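DTDP-4-dehydrorhamnose reductase (Bacillus anthracis, PDB 3SC6) catalyses the NADPH-dependent reduction of dTDP-4-dehydro-6-deoxy-L-mannose to dTDP-L-rhamnose, a step in the rhamnose biosynthetic pathway. Local coordinates at residues Gln50-Glu54 and Ile55-Ile59. Numbering follows the deposited sequence.
Sequences QVVQE and IRPHI
Val51 and Ile55, one helical turn apart, lie side by side and point the same way, with Val51 CG1 4.0 Å from Ile55 CD1. Ile55 turns CG1 to the side of its own backbone N (chi1 -59°), which carries the chain back along the helix toward Val51. The same two residues are joined by a regular helical bond, from Ile55 N to Val51 O at 3.2 Å. Arg56 N still reaches Val52 O at 2.8 Å, but this bond is weak, because its N-H is bent well off the line to the oxygen (126°). Here the helix ends: Arg56 takes a positive phi (46°), leaves the helical path and directs its extended side chain away from the turn. Pro57 follows in an extended backbone conformation, its CD 3.4 Å from Val52 O. The same ring carbon meets Val52 CG1 at 3.9 Å, the two side chains crossing at about a right angle, so Val52 touches the exit loop through both its carbonyl and a methyl. Further out, Val51 and Ile55 rest on Phe35 of strand 30-35, while Val52 packs on Ala93 and Val97 of helix 76-97 and Pro57 reaches Ile9 of strand 6-11. Arg7 takes the carbonyl of Arg56 through NH2, tying the exit loop to that strand. The arrangement is a helix C-terminus ended by a residue with positive phi and followed by a proline, the link by which helix 45-55 passes into parallel strand 59-62 of the Rossmann fold that binds NADP.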
ATOM      1  N   GLN A  50     -16.047 -11.912  16.096  1.00 61.95           N
ATOM      2  CA  GLN A  50     -15.949 -13.347  16.346  1.00 63.29           C
ATOM      3  C   GLN A  50     -14.539 -13.873  16.102  1.00 61.58           C
ATOM      4  O   GLN A  50     -13.966 -14.555  16.942  1.00 62.10           O
ATOM      5  CB  GLN A  50     -16.895 -14.116  15.433  1.00 65.32           C
ATOM      6  CG  GLN A  50     -16.826 -15.625  15.629  1.00 69.18           C
ATOM      7  CD  GLN A  50     -17.725 -16.383  14.675  1.00 74.97           C
ATOM      8  OE1 GLN A  50     -17.843 -17.607  14.761  1.00 79.59           O
ATOM      9  NE2 GLN A  50     -18.365 -15.661  13.757  1.00 76.43           N
ATOM     10  N   VAL A  51     -13.992 -13.559  14.936  1.00 60.13           N
ATOM     11  CA  VAL A  51     -12.657 -14.008  14.572  1.00 59.68           C
ATOM     12  C   VAL A  51     -11.568 -13.421  15.467  1.00 59.30           C
ATOM     13  O   VAL A  51     -10.672 -14.140  15.910  1.00 59.37           O
ATOM     14  CB  VAL A  51     -12.338 -13.674  13.105  1.00 58.83           C
ATOM     15  CG1 VAL A  51     -10.921 -14.104  12.761  1.00 58.13           C
ATOM     16  CG2 VAL A  51     -13.338 -14.350  12.177  1.00 59.13           C
ATOM     17  N   VAL A  52     -11.645 -12.121  15.732  1.00 59.00           N
ATOM     18  CA  VAL A  52     -10.651 -11.466  16.574  1.00 58.66           C
ATOM     19  C   VAL A  52     -10.734 -11.948  18.026  1.00 59.97           C
ATOM     20  O   VAL A  52      -9.720 -11.995  18.714  1.00 59.76           O
ATOM     21  CB  VAL A  52     -10.754  -9.930  16.500  1.00 57.90           C
ATOM     22  CG1 VAL A  52      -9.743  -9.284  17.430  1.00 57.34           C
ATOM     23  CG2 VAL A  52     -10.528  -9.455  15.073  1.00 56.52           C
ATOM     24  N   GLN A  53     -11.932 -12.297  18.492  1.00 61.76           N
ATOM     25  CA  GLN A  53     -12.103 -12.785  19.869  1.00 63.15           C
ATOM     26  C   GLN A  53     -11.486 -14.163  20.033  1.00 63.64           C
ATOM     27  O   GLN A  53     -10.704 -14.400  20.946  1.00 63.52           O
ATOM     28  CB  GLN A  53     -13.587 -12.877  20.258  1.00 64.88           C
ATOM     29  CG  GLN A  53     -14.360 -11.562  20.369  1.00 66.31           C
ATOM     30  CD  GLN A  53     -13.863 -10.665  21.488  1.00 67.94           C
ATOM     31  OE1 GLN A  53     -12.872 -10.966  22.153  1.00 68.83           O
ATOM     32  NE2 GLN A  53     -14.562  -9.556  21.705  1.00 69.25           N
ATOM     33  N   GLU A  54     -11.859 -15.068  19.135  1.00 64.61           N
ATOM     34  CA  GLU A  54     -11.370 -16.442  19.153  1.00 66.19           C
ATOM     35  C   GLU A  54      -9.847 -16.534  19.095  1.00 64.91           C
ATOM     36  O   GLU A  54      -9.224 -17.112  19.981  1.00 65.70           O
ATOM     37  CB  GLU A  54     -11.994 -17.222  17.993  1.00 67.60           C
ATOM     38  CG  GLU A  54     -11.559 -18.675  17.899  1.00 71.64           C
ATOM     39  CD  GLU A  54     -12.228 -19.413  16.752  1.00 76.57           C
ATOM     40  OE1 GLU A  54     -13.094 -18.816  16.074  1.00 78.50           O
ATOM     41  OE2 GLU A  54     -11.898 -20.598  16.534  1.00 81.39           O
ATOM     42  N   ILE A  55      -9.255 -15.964  18.053  1.00 63.41           N
ATOM     43  CA  ILE A  55      -7.804 -15.990  17.887  1.00 62.32           C
ATOM     44  C   ILE A  55      -7.127 -15.059  18.889  1.00 61.10           C
ATOM     45  O   ILE A  55      -6.063 -15.374  19.428  1.00 60.88           O
ATOM     46  CB  ILE A  55      -7.397 -15.582  16.464  1.00 61.19           C
ATOM     47  CG1 ILE A  55      -8.038 -16.520  15.439  1.00 62.34           C
ATOM     48  CG2 ILE A  55      -5.889 -15.616  16.319  1.00 61.65           C
ATOM     49  CD1 ILE A  55      -7.693 -16.188  14.009  1.00 60.61           C
ATOM     50  N   ARG A  56      -7.764 -13.919  19.134  1.00 60.07           N
ATOM     51  CA  ARG A  56      -7.265 -12.907  20.063  1.00 59.43           C
ATOM     52  C   ARG A  56      -5.776 -12.678  19.799  1.00 57.31           C
ATOM     53  O   ARG A  56      -4.915 -13.153  20.543  1.00 58.02           O
ATOM     54  CB  ARG A  56      -7.562 -13.319  21.506  1.00 60.94           C
ATOM     55  CG  ARG A  56      -7.204 -12.269  22.520  1.00 63.71           C
ATOM     56  CD  ARG A  56      -7.694 -12.652  23.896  1.00 69.97           C
ATOM     57  NE  ARG A  56      -7.426 -11.592  24.863  1.00 73.75           N
ATOM     58  CZ  ARG A  56      -7.817 -11.613  26.133  1.00 77.29           C
ATOM     59  NH1 ARG A  56      -8.523 -12.635  26.601  1.00 77.83           N
ATOM     60  NH2 ARG A  56      -7.521 -10.596  26.931  1.00 79.50           N
ATOM     61  N   PRO A  57      -5.478 -11.928  18.724  1.00 54.47           N
ATOM     62  CA  PRO A  57      -4.123 -11.615  18.285  1.00 53.16           C
ATOM     63  C   PRO A  57      -3.427 -10.416  18.910  1.00 51.03           C
ATOM     64  O   PRO A  57      -4.069  -9.464  19.349  1.00 49.28           O
ATOM     65  CB  PRO A  57      -4.318 -11.338  16.795  1.00 52.72           C
ATOM     66  CG  PRO A  57      -5.664 -10.707  16.727  1.00 52.57           C
ATOM     67  CD  PRO A  57      -6.488 -11.339  17.823  1.00 53.52           C
ATOM     68  N   HIS A  58      -2.099 -10.487  18.927  1.00 50.28           N
ATOM     69  CA  HIS A  58      -1.269  -9.428  19.466  1.00 49.46           C
ATOM     70  C   HIS A  58      -1.120  -8.338  18.410  1.00 47.71           C
ATOM     71  O   HIS A  58      -1.044  -7.155  18.733  1.00 47.26           O
ATOM     72  CB  HIS A  58       0.131  -9.946  19.831  1.00 49.75           C
ATOM     73  CG  HIS A  58       0.142 -10.982  20.915  1.00 52.04           C
ATOM     74  ND1 HIS A  58       0.063 -12.334  20.660  1.00 53.20           N
ATOM     75  CD2 HIS A  58       0.249 -10.860  22.260  1.00 52.31           C
ATOM     76  CE1 HIS A  58       0.106 -13.000  21.801  1.00 53.94           C
ATOM     77  NE2 HIS A  58       0.218 -12.128  22.787  1.00 53.49           N
ATOM     78  N   ILE A  59      -1.088  -8.750  17.147  1.00 46.67           N
ATOM     79  CA  ILE A  59      -0.933  -7.823  16.037  1.00 45.68           C
ATOM     80  C   ILE A  59      -1.948  -8.075  14.932  1.00 45.43           C
ATOM     81  O   ILE A  59      -2.374  -9.202  14.718  1.00 46.56           O
ATOM     82  CB  ILE A  59       0.477  -7.978  15.421  1.00 45.69           C
ATOM     83  CG1 ILE A  59       1.540  -8.006  16.526  1.00 47.00           C
ATOM     84  CG2 ILE A  59       0.761  -6.861  14.428  1.00 42.67           C
ATOM     85  CD1 ILE A  59       2.945  -8.215  16.020  1.00 47.39           C
TER